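Local coordinates for protein chitinase (Chromobacterium violaceum, PDB 4TXG) that probably hydrolyses the glycosidic bonds of chitin as a family 18 glycoside hydrolase, at residues P453-T465 against W591-E604. Residues are numbered along the deposited sequence; the frame is centred on the assembly and turned at random.
Sequences PASRVNMGVPYYT and WIDANNVGGVMFWE. With CS (cesium ion), chain M.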
loop_
_atom_site.group_PDB
_atom_site.type_symbol
_atom_site.label_atom_id
_atom_site.label_comp_id
_atom_site.label_asym_id
_atom_site.label_seq_id
_atom_site.Cartn_x
_atom_site.Cartn_y
_atom_site.Cartn_z
ATOM N N PRO A 453 1.839 13.996 -2.296
ATOM C CA PRO A 453 0.594 14.738 -2.073
ATOM C C PRO A 453 -0.561 13.772 -1.812
ATOM O O PRO A 453 -0.472 12.609 -2.220
ATOM C CB PRO A 453 0.387 15.483 -3.393
ATOM C CG PRO A 453 0.996 14.534 -4.421
ATOM C CD PRO A 453 2.232 13.977 -3.715
ATOM N N ALA A 454 -1.622 14.243 -1.159
ATOM C CA ALA A 454 -2.759 13.386 -0.835
ATOM C C ALA A 454 -3.335 12.728 -2.083
ATOM O O ALA A 454 -3.794 11.588 -2.033
ATOM C CB ALA A 454 -3.846 14.190 -0.103
ATOM N N SER A 455 -3.277 13.440 -3.203
ATOM C CA SER A 455 -3.822 12.937 -4.466
ATOM C C SER A 455 -3.125 11.665 -4.976
ATOM O O SER A 455 -3.673 10.956 -5.814
ATOM C CB SER A 455 -3.745 14.030 -5.541
ATOM O OG SER A 455 -2.399 14.450 -5.740
ATOM N N ARG A 456 -1.929 11.369 -4.469
ATOM C CA ARG A 456 -1.197 10.193 -4.934
ATOM C C ARG A 456 -1.166 9.097 -3.875
ATOM O O ARG A 456 -0.365 8.175 -3.962
ATOM C CB ARG A 456 0.236 10.585 -5.368
ATOM C CG ARG A 456 0.228 11.395 -6.683
ATOM C CD ARG A 456 1.571 12.021 -7.075
ATOM N NE ARG A 456 2.647 11.038 -7.167
ATOM C CZ ARG A 456 3.895 11.289 -6.789
ATOM N NH1 ARG A 456 4.208 12.493 -6.321
ATOM N NH2 ARG A 456 4.829 10.346 -6.870
ATOM N N VAL A 457 -2.059 9.194 -2.891
ATOM C CA VAL A 457 -2.177 8.157 -1.863
ATOM C C VAL A 457 -3.583 7.556 -1.855
ATOM O O VAL A 457 -4.566 8.295 -1.855
ATOM C CB VAL A 457 -1.876 8.716 -0.450
ATOM C CG1 VAL A 457 -1.972 7.611 0.599
ATOM C CG2 VAL A 457 -0.486 9.370 -0.410
ATOM N N ASN A 458 -3.676 6.229 -1.847
ATOM C CA ASN A 458 -4.960 5.548 -1.650
ATOM C C ASN A 458 -4.843 4.588 -0.478
ATOM O O ASN A 458 -3.844 3.888 -0.350
ATOM C CB ASN A 458 -5.381 4.802 -2.911
ATOM C CG ASN A 458 -5.230 5.659 -4.154
ATOM O OD1 ASN A 458 -6.063 6.508 -4.447
ATOM N ND2 ASN A 458 -4.136 5.468 -4.862
ATOM N N MET A 459 -5.856 4.555 0.380
ATOM C CA MET A 459 -5.782 3.715 1.570
ATOM C C MET A 459 -6.550 2.411 1.379
ATOM O O MET A 459 -7.669 2.414 0.861
ATOM C CB MET A 459 -6.320 4.478 2.784
ATOM C CG MET A 459 -5.572 5.784 3.047
ATOM S SD MET A 459 -3.779 5.629 3.116
ATOM C CE MET A 459 -3.571 4.537 4.523
ATOM N N GLY A 460 -5.949 1.301 1.807
ATOM C CA GLY A 460 -6.571 -0.004 1.637
ATOM C C GLY A 460 -7.537 -0.383 2.749
ATOM O O GLY A 460 -7.329 -0.044 3.909
ATOM N N VAL A 461 -8.591 -1.107 2.383
ATOM C CA VAL A 461 -9.499 -1.717 3.349
ATOM C C VAL A 461 -9.707 -3.182 2.966
ATOM O O VAL A 461 -9.592 -3.540 1.782
ATOM C CB VAL A 461 -10.873 -1.009 3.393
ATOM C CG1 VAL A 461 -10.719 0.446 3.815
ATOM C CG2 VAL A 461 -11.588 -1.122 2.042
ATOM N N PRO A 462 -9.998 -4.039 3.958
ATOM C CA PRO A 462 -10.185 -5.465 3.678
ATOM C C PRO A 462 -11.641 -5.842 3.436
ATOM O O PRO A 462 -12.519 -5.321 4.118
ATOM C CB PRO A 462 -9.684 -6.128 4.961
ATOM C CG PRO A 462 -10.116 -5.156 6.031
ATOM C CD PRO A 462 -9.955 -3.776 5.413
ATOM N N TYR A 463 -11.886 -6.736 2.480
ATOM C CA TYR A 463 -13.216 -7.316 2.315
ATOM C C TYR A 463 -13.208 -8.750 2.846
ATOM O O TYR A 463 -13.937 -9.621 2.367
ATOM C CB TYR A 463 -13.657 -7.295 0.845
ATOM C CG TYR A 463 -14.098 -5.949 0.287
ATOM C CD1 TYR A 463 -14.050 -4.782 1.055
ATOM C CD2 TYR A 463 -14.587 -5.859 -1.014
ATOM C CE1 TYR A 463 -14.466 -3.556 0.518
ATOM C CE2 TYR A 463 -15.016 -4.650 -1.553
ATOM C CZ TYR A 463 -14.950 -3.509 -0.794
ATOM O OH TYR A 463 -15.371 -2.317 -1.351
ATOM N N TYR A 464 -12.380 -8.988 3.855
ATOM C CA TYR A 464 -12.215 -10.323 4.417
ATOM C C TYR A 464 -11.952 -10.170 5.912
ATOM O O TYR A 464 -11.677 -9.075 6.388
ATOM C CB TYR A 464 -11.054 -11.071 3.751
ATOM C CG TYR A 464 -9.734 -10.374 3.997
ATOM C CD1 TYR A 464 -9.297 -9.369 3.143
ATOM C CD2 TYR A 464 -8.951 -10.675 5.114
ATOM C CE1 TYR A 464 -8.114 -8.705 3.371
ATOM C CE2 TYR A 464 -7.757 -10.007 5.350
ATOM C CZ TYR A 464 -7.351 -9.019 4.476
ATOM O OH TYR A 464 -6.169 -8.342 4.695
ATOM N N THR A 465 -12.023 -11.277 6.633
ATOM C CA THR A 465 -11.773 -11.287 8.068
ATOM C C THR A 465 -10.435 -11.923 8.421
ATOM O O THR A 465 -9.846 -12.659 7.619
ATOM C CB THR A 465 -12.861 -12.086 8.819
ATOM O OG1 THR A 465 -12.730 -13.472 8.475
ATOM C CG2 THR A 465 -14.248 -11.605 8.429
ATOM N N TRP A 591 -13.639 9.967 6.273
ATOM C CA TRP A 591 -12.257 10.351 6.550
ATOM C C TRP A 591 -11.472 10.596 5.253
ATOM O O TRP A 591 -10.672 11.526 5.169
ATOM C CB TRP A 591 -11.605 9.265 7.415
ATOM C CG TRP A 591 -10.134 9.445 7.702
ATOM C CD1 TRP A 591 -9.571 10.069 8.772
ATOM C CD2 TRP A 591 -9.052 8.972 6.892
ATOM N NE1 TRP A 591 -8.191 10.011 8.682
ATOM C CE2 TRP A 591 -7.852 9.348 7.533
ATOM C CE3 TRP A 591 -8.984 8.256 5.691
ATOM C CZ2 TRP A 591 -6.599 9.041 7.005
ATOM C CZ3 TRP A 591 -7.738 7.950 5.170
ATOM C CH2 TRP A 591 -6.564 8.347 5.825
ATOM N N ILE A 592 -11.714 9.757 4.248
ATOM C CA ILE A 592 -11.119 9.919 2.920
ATOM C C ILE A 592 -11.516 11.261 2.319
ATOM O O ILE A 592 -10.668 12.020 1.826
ATOM C CB ILE A 592 -11.563 8.774 1.948
ATOM C CG1 ILE A 592 -10.930 7.438 2.351
ATOM C CG2 ILE A 592 -11.230 9.122 0.500
ATOM C CD1 ILE A 592 -9.430 7.348 2.076
ATOM N N ASP A 593 -12.813 11.559 2.351
ATOM C CA ASP A 593 -13.294 12.776 1.720
ATOM C C ASP A 593 -12.813 14.013 2.462
ATOM O O ASP A 593 -12.407 14.985 1.844
ATOM C CB ASP A 593 -14.821 12.787 1.634
ATOM C CG ASP A 593 -15.339 12.530 0.215
ATOM O OD1 ASP A 593 -14.569 12.671 -0.768
ATOM O OD2 ASP A 593 -16.536 12.184 0.083
ATOM N N ALA A 594 -12.838 13.963 3.790
ATOM C CA ALA A 594 -12.459 15.123 4.591
ATOM C C ALA A 594 -10.971 15.460 4.464
ATOM O O ALA A 594 -10.590 16.631 4.506
ATOM C CB ALA A 594 -12.836 14.893 6.062
ATOM N N ASN A 595 -10.139 14.439 4.280
ATOM C CA ASN A 595 -8.706 14.635 4.072
ATOM C C ASN A 595 -8.310 14.753 2.605
ATOM O O ASN A 595 -7.125 14.875 2.289
ATOM C CB ASN A 595 -7.922 13.486 4.710
ATOM C CG ASN A 595 -7.808 13.634 6.211
ATOM O OD1 ASN A 595 -7.032 14.457 6.690
ATOM N ND2 ASN A 595 -8.581 12.840 6.966
ATOM N N ASN A 596 -9.304 14.709 1.721
ATOM C CA ASN A 596 -9.088 14.701 0.272
ATOM C C ASN A 596 -8.006 13.714 -0.155
ATOM O O ASN A 596 -7.144 14.019 -0.988
ATOM C CB ASN A 596 -8.759 16.107 -0.217
ATOM C CG ASN A 596 -9.957 17.040 -0.126
ATOM O OD1 ASN A 596 -11.007 16.785 -0.719
ATOM N ND2 ASN A 596 -9.812 18.119 0.641
ATOM N N VAL A 597 -8.084 12.515 0.408
ATOM C CA VAL A 597 -7.171 11.432 0.061
ATOM C C VAL A 597 -7.458 10.980 -1.371
ATOM O O VAL A 597 -8.573 11.126 -1.860
ATOM C CB VAL A 597 -7.305 10.263 1.057
ATOM C CG1 VAL A 597 -6.232 9.205 0.816
ATOM C CG2 VAL A 597 -7.189 10.790 2.485
ATOM N N GLY A 598 -6.444 10.455 -2.045
ATOM C CA GLY A 598 -6.590 10.067 -3.436
ATOM C C GLY A 598 -7.734 9.099 -3.672
ATOM O O GLY A 598 -8.465 9.200 -4.672
ATOM N N GLY A 599 -7.906 8.163 -2.748
ATOM C CA GLY A 599 -8.939 7.161 -2.910
ATOM C C GLY A 599 -8.775 5.967 -1.990
ATOM O O GLY A 599 -8.046 6.024 -0.998
ATOM N N VAL A 600 -9.478 4.897 -2.341
ATOM C CA VAL A 600 -9.573 3.700 -1.529
ATOM C C VAL A 600 -9.243 2.488 -2.388
ATOM O O VAL A 600 -9.664 2.408 -3.545
ATOM C CB VAL A 600 -10.993 3.540 -0.913
ATOM C CG1 VAL A 600 -11.115 2.223 -0.170
ATOM C CG2 VAL A 600 -11.329 4.708 0.024
ATOM N N MET A 601 -8.473 1.560 -1.821
ATOM C CA MET A 601 -8.149 0.304 -2.472
ATOM C C MET A 601 -8.767 -0.795 -1.603
ATOM O O MET A 601 -8.912 -0.607 -0.405
ATOM C CB MET A 601 -6.625 0.160 -2.614
ATOM C CG MET A 601 -6.120 -1.213 -3.026
ATOM S SD MET A 601 -5.929 -2.278 -1.569
ATOM C CE MET A 601 -4.369 -1.670 -0.905
ATOM N N PHE A 602 -9.165 -1.922 -2.186
ATOM C CA PHE A 602 -9.621 -3.023 -1.340
ATOM C C PHE A 602 -9.153 -4.376 -1.862
ATOM O O PHE A 602 -9.021 -4.589 -3.070
ATOM C CB PHE A 602 -11.158 -2.994 -1.183
ATOM C CG PHE A 602 -11.907 -2.885 -2.475
ATOM C CD1 PHE A 602 -12.271 -4.022 -3.170
ATOM C CD2 PHE A 602 -12.257 -1.649 -2.989
ATOM C CE1 PHE A 602 -12.971 -3.931 -4.360
ATOM C CE2 PHE A 602 -12.959 -1.555 -4.185
ATOM C CZ PHE A 602 -13.312 -2.698 -4.867
ATOM N N TRP A 603 -8.848 -5.260 -0.913
ATOM C CA TRP A 603 -8.569 -6.661 -1.178
ATOM C C TRP A 603 -9.689 -7.462 -0.529
ATOM O O TRP A 603 -9.865 -7.330 0.681
ATOM C CB TRP A 603 -7.222 -7.066 -0.565
ATOM C CG TRP A 603 -6.898 -8.494 -0.811
ATOM C CD1 TRP A 603 -7.413 -9.581 -0.158
ATOM C CD2 TRP A 603 -6.019 -9.003 -1.811
ATOM N NE1 TRP A 603 -6.905 -10.740 -0.696
ATOM C CE2 TRP A 603 -6.035 -10.412 -1.704
ATOM C CE3 TRP A 603 -5.206 -8.406 -2.787
ATOM C CZ2 TRP A 603 -5.273 -11.233 -2.537
ATOM C CZ3 TRP A 603 -4.451 -9.220 -3.604
ATOM C CH2 TRP A 603 -4.489 -10.619 -3.478
ATOM N N GLU A 604 -10.458 -8.270 -1.260
ATOM C CA GLU A 604 -10.431 -8.436 -2.711
ATOM C C GLU A 604 -11.876 -8.370 -3.199
ATOM O O GLU A 604 -12.807 -8.476 -2.399
ATOM C CB GLU A 604 -9.811 -9.784 -3.104
ATOM C CG GLU A 604 -10.523 -10.950 -2.403
ATOM C CD GLU A 604 -10.082 -12.322 -2.876
ATOM O OE1 GLU A 604 -9.387 -13.025 -2.101
ATOM O OE2 GLU A 604 -10.446 -12.704 -4.007
HETATM CS CS CS M . -4.494 -9.117 2.250
HETATM O O HOH W 1 -2.835 -7.499 -0.106
HETATM O O HOH W 2 -3.840 -12.001 1.803
#
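Two neighbouring parallel strands of the family 18 TIM barrel, 457-462 and 599-603, meet here. Backbone bonds alternate between them: Met459 N to Gly599 O, Met601 N to Met459 O at 2.9 Å, Val461 N to Met601 O, then Trp603 N to Val461 O. Tyr463 N prolongs the series, giving Trp603 O a nearly straight bond of 2.8 Å (173° at the hydrogen). The bent chain of Met601 folds over Gly460, its CE 3.8 Å from Gly460 CA; a residue without a side chain suits the place. On the face carrying Met459, Val461 and Phe602, Met459 CG packs 3.7 Å from Trp591 CZ3 at the edge of the indole, tying strand to helix 582-594. Farther along, the Tyr463 and Phe602 rings form an offset stack, planes 13° apart, with Tyr463 OH over the centre of the Phe602 ring; the hydroxyl hydrogen-bonds Thr629. On the other face, CG anti to the backbone N (chi1 180°) carries the Trp603 indole out to Tyr464 CE1, while Tyr464 turns its edge to Trp603 O, CD1 3.2 Å away. A cesium ion lies over one indole face, toward the rim, bound by Tyr464 OH at 3.1 Å, Asp398 and two waters. Strand 391-395 flanks 457-462, strand 155-161 pairs with 599-603, and helices 441-448 and 627-636 pack against the Met459 and Phe602 side.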